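Local atomic coordinates of condensin complex subunit 3 (Schizosaccharomyces pombe, PDB entry 5OQR), a protein that acts as a regulatory subunit of the condensin complex, which is required to convert interphase chromatin into condensed, mitotic-like chromosomes. Residues A40-L45 against L82-R87; T546-L551 against A587-K592; A591-L594 against H598-D601. All blocks are in the same frame, centred on the assembly; numbering follows the deposited sequence.

Contact 1 (A40-L45 against L82-R87)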
loop_
_atom_site.group_PDB
_atom_site.type_symbol
_atom_site.label_atom_id
_atom_site.label_comp_id
_atom_site.label_asym_id
_atom_site.label_seq_id
_atom_site.Cartn_x
_atom_site.Cartn_y
_atom_site.Cartn_z
ATOM N N ALA A 40 -19.961 -44.581 -12.181
ATOM C CA ALA A 40 -18.597 -44.141 -11.910
ATOM C C ALA A 40 -18.590 -42.797 -11.196
ATOM O O ALA A 40 -17.750 -42.555 -10.322
ATOM C CB ALA A 40 -17.802 -44.056 -13.213
ATOM N N LEU A 41 -19.520 -41.912 -11.552
ATOM C CA LEU A 41 -19.575 -40.595 -10.930
ATOM C C LEU A 41 -20.146 -40.667 -9.520
ATOM O O LEU A 41 -19.674 -39.961 -8.622
ATOM C CB LEU A 41 -20.402 -39.648 -11.798
ATOM C CG LEU A 41 -19.801 -39.418 -13.186
ATOM C CD1 LEU A 41 -20.814 -38.800 -14.110
ATOM C CD2 LEU A 41 -18.570 -38.535 -13.091
ATOM N N ASN A 42 -21.157 -41.512 -9.306
ATOM C CA ASN A 42 -21.654 -41.735 -7.954
ATOM C C ASN A 42 -20.524 -42.128 -7.013
ATOM O O ASN A 42 -20.587 -41.847 -5.812
ATOM C CB ASN A 42 -22.736 -42.816 -7.964
ATOM C CG ASN A 42 -23.940 -42.426 -8.799
ATOM O OD1 ASN A 42 -24.263 -41.246 -8.931
ATOM N ND2 ASN A 42 -24.611 -43.420 -9.368
ATOM N N ILE A 43 -19.481 -42.775 -7.542
ATOM C CA ILE A 43 -18.301 -43.111 -6.749
ATOM C C ILE A 43 -17.289 -41.974 -6.724
ATOM O O ILE A 43 -16.336 -42.020 -5.931
ATOM C CB ILE A 43 -17.694 -44.427 -7.282
ATOM C CG1 ILE A 43 -18.541 -45.603 -6.775
ATOM C CG2 ILE A 43 -16.215 -44.576 -6.892
ATOM C CD1 ILE A 43 -18.005 -46.972 -7.102
ATOM N N ILE A 44 -17.471 -40.945 -7.553
ATOM C CA ILE A 44 -16.652 -39.744 -7.433
ATOM C C ILE A 44 -17.210 -38.797 -6.380
ATOM O O ILE A 44 -16.466 -37.960 -5.854
ATOM C CB ILE A 44 -16.526 -39.062 -8.806
ATOM C CG1 ILE A 44 -15.409 -39.735 -9.607
ATOM C CG2 ILE A 44 -16.246 -37.563 -8.673
ATOM C CD1 ILE A 44 -15.428 -39.427 -11.079
ATOM N N LEU A 45 -18.498 -38.908 -6.048
ATOM C CA LEU A 45 -19.071 -38.076 -4.999
ATOM C C LEU A 45 -18.648 -38.527 -3.608
ATOM O O LEU A 45 -18.714 -37.730 -2.666
ATOM C CB LEU A 45 -20.598 -38.084 -5.095
ATOM C CG LEU A 45 -21.209 -37.797 -6.469
ATOM C CD1 LEU A 45 -22.706 -37.560 -6.332
ATOM C CD2 LEU A 45 -20.542 -36.612 -7.149
ATOM N N LEU A 82 -25.911 -34.248 -16.564
ATOM C CA LEU A 82 -26.217 -33.047 -15.793
ATOM C C LEU A 82 -27.521 -33.208 -15.024
ATOM O O LEU A 82 -27.630 -32.764 -13.875
ATOM C CB LEU A 82 -26.284 -31.829 -16.716
ATOM C CG LEU A 82 -24.965 -31.328 -17.312
ATOM C CD1 LEU A 82 -25.225 -30.134 -18.217
ATOM C CD2 LEU A 82 -23.959 -30.961 -16.230
ATOM N N LYS A 83 -28.523 -33.838 -15.637
ATOM C CA LYS A 83 -29.782 -34.067 -14.940
ATOM C C LYS A 83 -29.583 -34.968 -13.728
ATOM O O LYS A 83 -30.224 -34.773 -12.688
ATOM C CB LYS A 83 -30.806 -34.678 -15.894
ATOM C CG LYS A 83 -31.348 -33.705 -16.931
ATOM C CD LYS A 83 -32.648 -34.209 -17.531
ATOM C CE LYS A 83 -33.808 -34.054 -16.557
ATOM N NZ LYS A 83 -34.788 -35.165 -16.672
ATOM N N HIS A 84 -28.703 -35.963 -13.843
ATOM C CA HIS A 84 -28.476 -36.877 -12.730
ATOM C C HIS A 84 -27.737 -36.192 -11.589
ATOM O O HIS A 84 -28.053 -36.414 -10.415
ATOM C CB HIS A 84 -27.692 -38.101 -13.205
ATOM C CG HIS A 84 -27.182 -38.958 -12.087
ATOM N ND1 HIS A 84 -27.899 -40.016 -11.571
ATOM C CD2 HIS A 84 -26.028 -38.906 -11.381
ATOM C CE1 HIS A 84 -27.207 -40.582 -10.598
ATOM N NE2 HIS A 84 -26.068 -39.927 -10.462
ATOM N N ILE A 85 -26.750 -35.357 -11.913
ATOM C CA ILE A 85 -25.870 -34.805 -10.891
ATOM C C ILE A 85 -26.415 -33.531 -10.259
ATOM O O ILE A 85 -26.050 -33.214 -9.118
ATOM C CB ILE A 85 -24.475 -34.542 -11.483
ATOM C CG1 ILE A 85 -23.932 -35.813 -12.140
ATOM C CG2 ILE A 85 -23.504 -34.083 -10.399
ATOM C CD1 ILE A 85 -22.762 -35.563 -13.031
ATOM N N LEU A 86 -27.279 -32.790 -10.959
ATOM C CA LEU A 86 -27.848 -31.585 -10.367
ATOM C C LEU A 86 -28.681 -31.898 -9.135
ATOM O O LEU A 86 -28.859 -31.023 -8.281
ATOM C CB LEU A 86 -28.693 -30.832 -11.401
ATOM C CG LEU A 86 -29.919 -31.517 -12.015
ATOM C CD1 LEU A 86 -31.147 -31.456 -11.107
ATOM C CD2 LEU A 86 -30.235 -30.874 -13.355
ATOM N N ARG A 87 -29.194 -33.125 -9.020
ATOM C CA ARG A 87 -29.979 -33.491 -7.848
ATOM C C ARG A 87 -29.165 -33.339 -6.570
ATOM O O ARG A 87 -29.728 -33.078 -5.502
ATOM C CB ARG A 87 -30.476 -34.932 -7.979
ATOM C CG ARG A 87 -31.219 -35.275 -9.263
ATOM C CD ARG A 87 -31.124 -36.774 -9.532
ATOM N NE ARG A 87 -31.704 -37.162 -10.816
ATOM C CZ ARG A 87 -31.476 -38.325 -11.420
ATOM N NH1 ARG A 87 -30.665 -39.220 -10.870
ATOM N NH2 ARG A 87 -32.048 -38.591 -12.587
#
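N42 and H84 reach each other through different first torsions: CG of N42 lies beside its backbone N (chi1 -62°), which carries the amide across toward the 82-87 segment, while the imidazole of H84 swings to the position opposite its own backbone N (chi1 169°) and extends toward the amide. The result is a hydrogen bond from H84 NE2 to N42 OD1 of 2.7 Å, with an angle of 153° at the hydrogen. OD1 sits at the edge of the imidazole, close to the ring plane, and receives the N-H on a lone pair in the carbonyl plane. An asparagine suits this place because its short amide offers an acceptor without adding a full charge next to a buried histidine. A leucine in its place would probably leave the NE2-H group of the buried H84 without its acceptor. Beside this polar link, the branched apolar residues L41 and I85 meet at about a right angle, CD1 of L41 lying 3.9 Å from CD1 of I85. Their CA atoms are the closest pair between the two backbones, at 8.6 Å, so side chains alone bridge the gap. Helix 33-42 thereby rests against helix 78-86, which belongs to HEAT repeat 2. L41 also packs on L61 of helix 52-69, and I85 and L45 share I103 of helix 94-108.

Contact 2 (T546-L551 against A587-K592)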
loop_
_atom_site.group_PDB
_atom_site.type_symbol
_atom_site.label_atom_id
_atom_site.label_comp_id
_atom_site.label_asym_id
_atom_site.label_seq_id
_atom_site.Cartn_x
_atom_site.Cartn_y
_atom_site.Cartn_z
ATOM N N THR A 546 6.957 24.751 11.703
ATOM C CA THR A 546 8.061 25.580 12.176
ATOM C C THR A 546 8.557 25.111 13.535
ATOM O O THR A 546 9.751 24.854 13.717
ATOM C CB THR A 546 7.619 27.041 12.242
ATOM O OG1 THR A 546 7.097 27.438 10.971
ATOM C CG2 THR A 546 8.785 27.939 12.614
ATOM N N LEU A 547 7.649 24.996 14.505
ATOM C CA LEU A 547 8.045 24.587 15.848
ATOM C C LEU A 547 8.627 23.179 15.846
ATOM O O LEU A 547 9.598 22.901 16.559
ATOM C CB LEU A 547 6.847 24.687 16.789
ATOM C CG LEU A 547 6.438 26.130 17.100
ATOM C CD1 LEU A 547 4.978 26.219 17.489
ATOM C CD2 LEU A 547 7.309 26.693 18.199
ATOM N N THR A 548 8.063 22.281 15.039
ATOM C CA THR A 548 8.601 20.928 14.962
ATOM C C THR A 548 10.010 20.932 14.388
ATOM O O THR A 548 10.891 20.217 14.879
ATOM C CB THR A 548 7.685 20.036 14.121
ATOM O OG1 THR A 548 6.381 19.996 14.708
ATOM C CG2 THR A 548 8.227 18.617 14.048
ATOM N N ASP A 549 10.246 21.728 13.344
ATOM C CA ASP A 549 11.566 21.755 12.726
ATOM C C ASP A 549 12.588 22.464 13.604
ATOM O O ASP A 549 13.764 22.089 13.604
ATOM C CB ASP A 549 11.484 22.419 11.354
ATOM C CG ASP A 549 10.938 21.486 10.291
ATOM O OD1 ASP A 549 10.403 20.417 10.654
ATOM O OD2 ASP A 549 11.041 21.819 9.093
ATOM N N MET A 550 12.169 23.480 14.358
ATOM C CA MET A 550 13.092 24.132 15.281
ATOM C C MET A 550 13.568 23.165 16.358
ATOM O O MET A 550 14.737 23.198 16.756
ATOM C CB MET A 550 12.428 25.356 15.910
ATOM C CG MET A 550 12.204 26.498 14.931
ATOM S SD MET A 550 11.683 28.044 15.699
ATOM C CE MET A 550 10.188 27.544 16.514
ATOM N N LEU A 551 12.678 22.294 16.841
ATOM C CA LEU A 551 13.078 21.296 17.829
ATOM C C LEU A 551 14.053 20.290 17.232
ATOM O O LEU A 551 15.109 20.012 17.810
ATOM C CB LEU A 551 11.845 20.579 18.379
ATOM C CG LEU A 551 10.977 21.371 19.357
ATOM C CD1 LEU A 551 9.645 20.682 19.559
ATOM C CD2 LEU A 551 11.688 21.539 20.682
ATOM N N ALA A 587 -0.302 14.799 13.856
ATOM C CA ALA A 587 0.084 13.402 14.003
ATOM C C ALA A 587 1.482 13.160 13.455
ATOM O O ALA A 587 2.292 12.469 14.082
ATOM C CB ALA A 587 -0.928 12.499 13.299
ATOM N N GLU A 588 1.785 13.723 12.285
ATOM C CA GLU A 588 3.101 13.524 11.691
ATOM C C GLU A 588 4.187 14.188 12.527
ATOM O O GLU A 588 5.247 13.598 12.756
ATOM C CB GLU A 588 3.116 14.064 10.263
ATOM C CG GLU A 588 4.310 13.606 9.449
ATOM C CD GLU A 588 4.268 14.100 8.019
ATOM O OE1 GLU A 588 3.266 14.743 7.637
ATOM O OE2 GLU A 588 5.237 13.846 7.275
ATOM N N ALA A 589 3.939 15.411 12.998
ATOM C CA ALA A 589 4.924 16.112 13.815
ATOM C C ALA A 589 5.265 15.313 15.068
ATOM O O ALA A 589 6.441 15.114 15.390
ATOM C CB ALA A 589 4.399 17.497 14.186
ATOM N N ILE A 590 4.242 14.853 15.789
ATOM C CA ILE A 590 4.467 14.029 16.975
ATOM C C ILE A 590 5.306 12.809 16.619
ATOM O O ILE A 590 6.258 12.459 17.324
ATOM C CB ILE A 590 3.120 13.629 17.601
ATOM C CG1 ILE A 590 2.410 14.868 18.149
ATOM C CG2 ILE A 590 3.312 12.601 18.712
ATOM C CD1 ILE A 590 0.919 14.710 18.282
ATOM N N ALA A 591 4.961 12.145 15.517
ATOM C CA ALA A 591 5.660 10.924 15.130
ATOM C C ALA A 591 7.159 11.159 14.997
ATOM O O ALA A 591 7.966 10.385 15.522
ATOM C CB ALA A 591 5.084 10.386 13.823
ATOM N N LYS A 592 7.558 12.220 14.290
ATOM C CA LYS A 592 8.985 12.446 14.079
ATOM C C LYS A 592 9.666 12.977 15.333
ATOM O O LYS A 592 10.836 12.661 15.576
ATOM C CB LYS A 592 9.225 13.390 12.895
ATOM C CG LYS A 592 8.217 14.506 12.721
ATOM C CD LYS A 592 8.631 15.484 11.631
ATOM C CE LYS A 592 8.546 14.860 10.245
ATOM N NZ LYS A 592 9.022 15.802 9.195
#
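T548 meets A589 where two helices of the alpha-solenoid, a superhelical stack of paired helices, come together; 546-551 lies in HEAT repeat 8. The tight part is this pair. The CA atoms of T548 and A589 are 6.2 Å apart, a close approach that suits a small beta-branched residue facing a single methyl group. CB of A589 lies against both branches of the threonine, 4.0 Å from CG2 and nearer still to OG1. No hydrogen bond spans the two segments: OG1 is instead bonded to the carbonyl O of I544, one turn earlier in its own helix, a common way for a threonine to bury its hydroxyl.

The looser side is the one edged by D549 and K592. Their charged atoms, OD1 of D549 and NZ of K592, stand 5.0 Å apart and do not pair. Each turns to another protein chain, whose backbone takes hydrogen bonds with both residues and whose aromatic side chain makes a cation-pi contact with K592. The lysine chain bends at chi3 (70°) on its way there, and only its aliphatic middle meets the threonine, CD of K592 lying 4.0 Å from CG2 of T548.

Contact 3 (A591-L594 against H598-D601)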
loop_
_atom_site.group_PDB
_atom_site.type_symbol
_atom_site.label_atom_id
_atom_site.label_comp_id
_atom_site.label_asym_id
_atom_site.label_seq_id
_atom_site.Cartn_x
_atom_site.Cartn_y
_atom_site.Cartn_z
ATOM N N ALA A 591 4.961 12.145 15.517
ATOM C CA ALA A 591 5.660 10.924 15.130
ATOM C C ALA A 591 7.159 11.159 14.997
ATOM O O ALA A 591 7.966 10.385 15.522
ATOM C CB ALA A 591 5.084 10.386 13.823
ATOM N N LYS A 592 7.558 12.220 14.290
ATOM C CA LYS A 592 8.985 12.446 14.079
ATOM C C LYS A 592 9.666 12.977 15.333
ATOM O O LYS A 592 10.836 12.661 15.576
ATOM C CB LYS A 592 9.225 13.390 12.895
ATOM C CG LYS A 592 8.217 14.506 12.721
ATOM C CD LYS A 592 8.631 15.484 11.631
ATOM C CE LYS A 592 8.546 14.860 10.245
ATOM N NZ LYS A 592 9.022 15.802 9.195
ATOM N N LEU A 593 8.965 13.770 16.145
ATOM C CA LEU A 593 9.539 14.204 17.414
ATOM C C LEU A 593 9.843 13.021 18.328
ATOM O O LEU A 593 10.827 13.052 19.075
ATOM C CB LEU A 593 8.597 15.179 18.120
ATOM C CG LEU A 593 8.438 16.577 17.528
ATOM C CD1 LEU A 593 7.438 17.374 18.340
ATOM C CD2 LEU A 593 9.768 17.307 17.475
ATOM N N LEU A 594 9.017 11.975 18.283
ATOM C CA LEU A 594 9.264 10.799 19.114
ATOM C C LEU A 594 10.459 10.005 18.602
ATOM O O LEU A 594 11.378 9.686 19.365
ATOM C CB LEU A 594 8.010 9.923 19.161
ATOM C CG LEU A 594 7.105 10.043 20.392
ATOM C CD1 LEU A 594 6.851 11.487 20.781
ATOM C CD2 LEU A 594 5.786 9.343 20.129
ATOM N N HIS A 598 12.845 11.607 20.912
ATOM C CA HIS A 598 12.217 11.067 22.116
ATOM C C HIS A 598 11.629 12.209 22.941
ATOM O O HIS A 598 12.012 12.464 24.083
ATOM C CB HIS A 598 13.202 10.236 22.943
ATOM C CG HIS A 598 13.464 8.874 22.382
ATOM N ND1 HIS A 598 12.455 7.976 22.108
ATOM C CD2 HIS A 598 14.619 8.252 22.053
ATOM C CE1 HIS A 598 12.977 6.863 21.626
ATOM N NE2 HIS A 598 14.289 7.004 21.583
ATOM N N TYR A 599 10.682 12.907 22.321
ATOM C CA TYR A 599 10.109 14.133 22.872
ATOM C C TYR A 599 8.856 13.774 23.657
ATOM O O TYR A 599 7.744 13.764 23.129
ATOM C CB TYR A 599 9.813 15.121 21.751
ATOM C CG TYR A 599 9.202 16.429 22.198
ATOM C CD1 TYR A 599 9.982 17.424 22.765
ATOM C CD2 TYR A 599 7.847 16.675 22.038
ATOM C CE1 TYR A 599 9.431 18.620 23.171
ATOM C CE2 TYR A 599 7.285 17.869 22.440
ATOM C CZ TYR A 599 8.083 18.839 23.006
ATOM O OH TYR A 599 7.532 20.033 23.409
ATOM N N ARG A 600 9.042 13.470 24.942
ATOM C CA ARG A 600 7.933 13.197 25.853
ATOM C C ARG A 600 7.082 12.034 25.351
ATOM O O ARG A 600 5.852 12.104 25.318
ATOM C CB ARG A 600 7.079 14.449 26.048
ATOM C CG ARG A 600 7.863 15.750 26.013
ATOM C CD ARG A 600 6.975 16.939 26.321
ATOM N NE ARG A 600 6.660 17.034 27.743
ATOM C CZ ARG A 600 5.767 17.869 28.260
ATOM N NH1 ARG A 600 5.556 17.883 29.567
ATOM N NH2 ARG A 600 5.079 18.685 27.476
ATOM N N ASP A 601 7.754 10.950 24.952
ATOM C CA ASP A 601 7.060 9.806 24.367
ATOM C C ASP A 601 5.860 9.406 25.212
ATOM O O ASP A 601 4.740 9.293 24.710
ATOM C CB ASP A 601 8.014 8.620 24.228
ATOM C CG ASP A 601 9.345 9.005 23.632
ATOM O OD1 ASP A 601 9.823 10.116 23.927
ATOM O OD2 ASP A 601 9.917 8.196 22.875
#
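H598 turns the chain back over the last turns of helix 580-597, its N donating to the carbonyl O of L594 at 2.9 Å. The bond is bent, 135° at the hydrogen. H598 is the first residue to leave helical geometry, with positive phi. Its ring is tied forward, across the turn, to the start of the next helix: ND1 donates to OD2 of D601 over 2.7 Å at 165°, with OD2 in the imidazole plane and using its syn lone pair.

Y599 continues the turn, its N reaching L593 O at 3.3 Å. With chi1 at 179°, the phenol extends alongside L593, the two side chains pointing the same way, and CD2 of Y599 lies 3.8 Å from CD1 of L593. A tyrosine suits the place because its ring carbons lie beside the leucine while its hydroxyl reaches S567 of helix 563-574 in a weak hydrogen bond. The segment as a whole is the short turn that links helix 580-597 to helix 601-613 in the alpha-solenoid.

R600 holds the N-cap position of the second helix. Its CG lies over the centre of the Y599 ring, 4.0 Å above the plane, and its guanidinium leads away to S567 of helix 563-574. D601 then opens helix 601-613, where an acidic residue probably gains from the positive end of the helix dipole. Its side chain and that of L594 run alongside each other, oppositely directed, with CG of L594 4.1 Å from CG of D601, and OD2 of D601 is also hydrogen-bonded to Y634 OH of helix 621-635.

From the N terminus, contact 1 comes first and closes a loop of 36 residues that includes helix 52-69, tying helix 33-42 to helix 78-86 near the N-terminal end. Contact 2 opens some 460 residues later, across the chain's centre, and closes a loop of 35 residues around helix 563-574. Contact 3 begins on A591 and K592, where contact 2 ends, and closes a turn with only three residues between its segments; the contacts follow in series, and none encloses another. Centres of contacts 1 and 2 are about 68 Å apart, whereas contacts 2 and 3 share helix 580-597 and also touch, CD1 of L551 lying 4.0 Å from CD2 of L593.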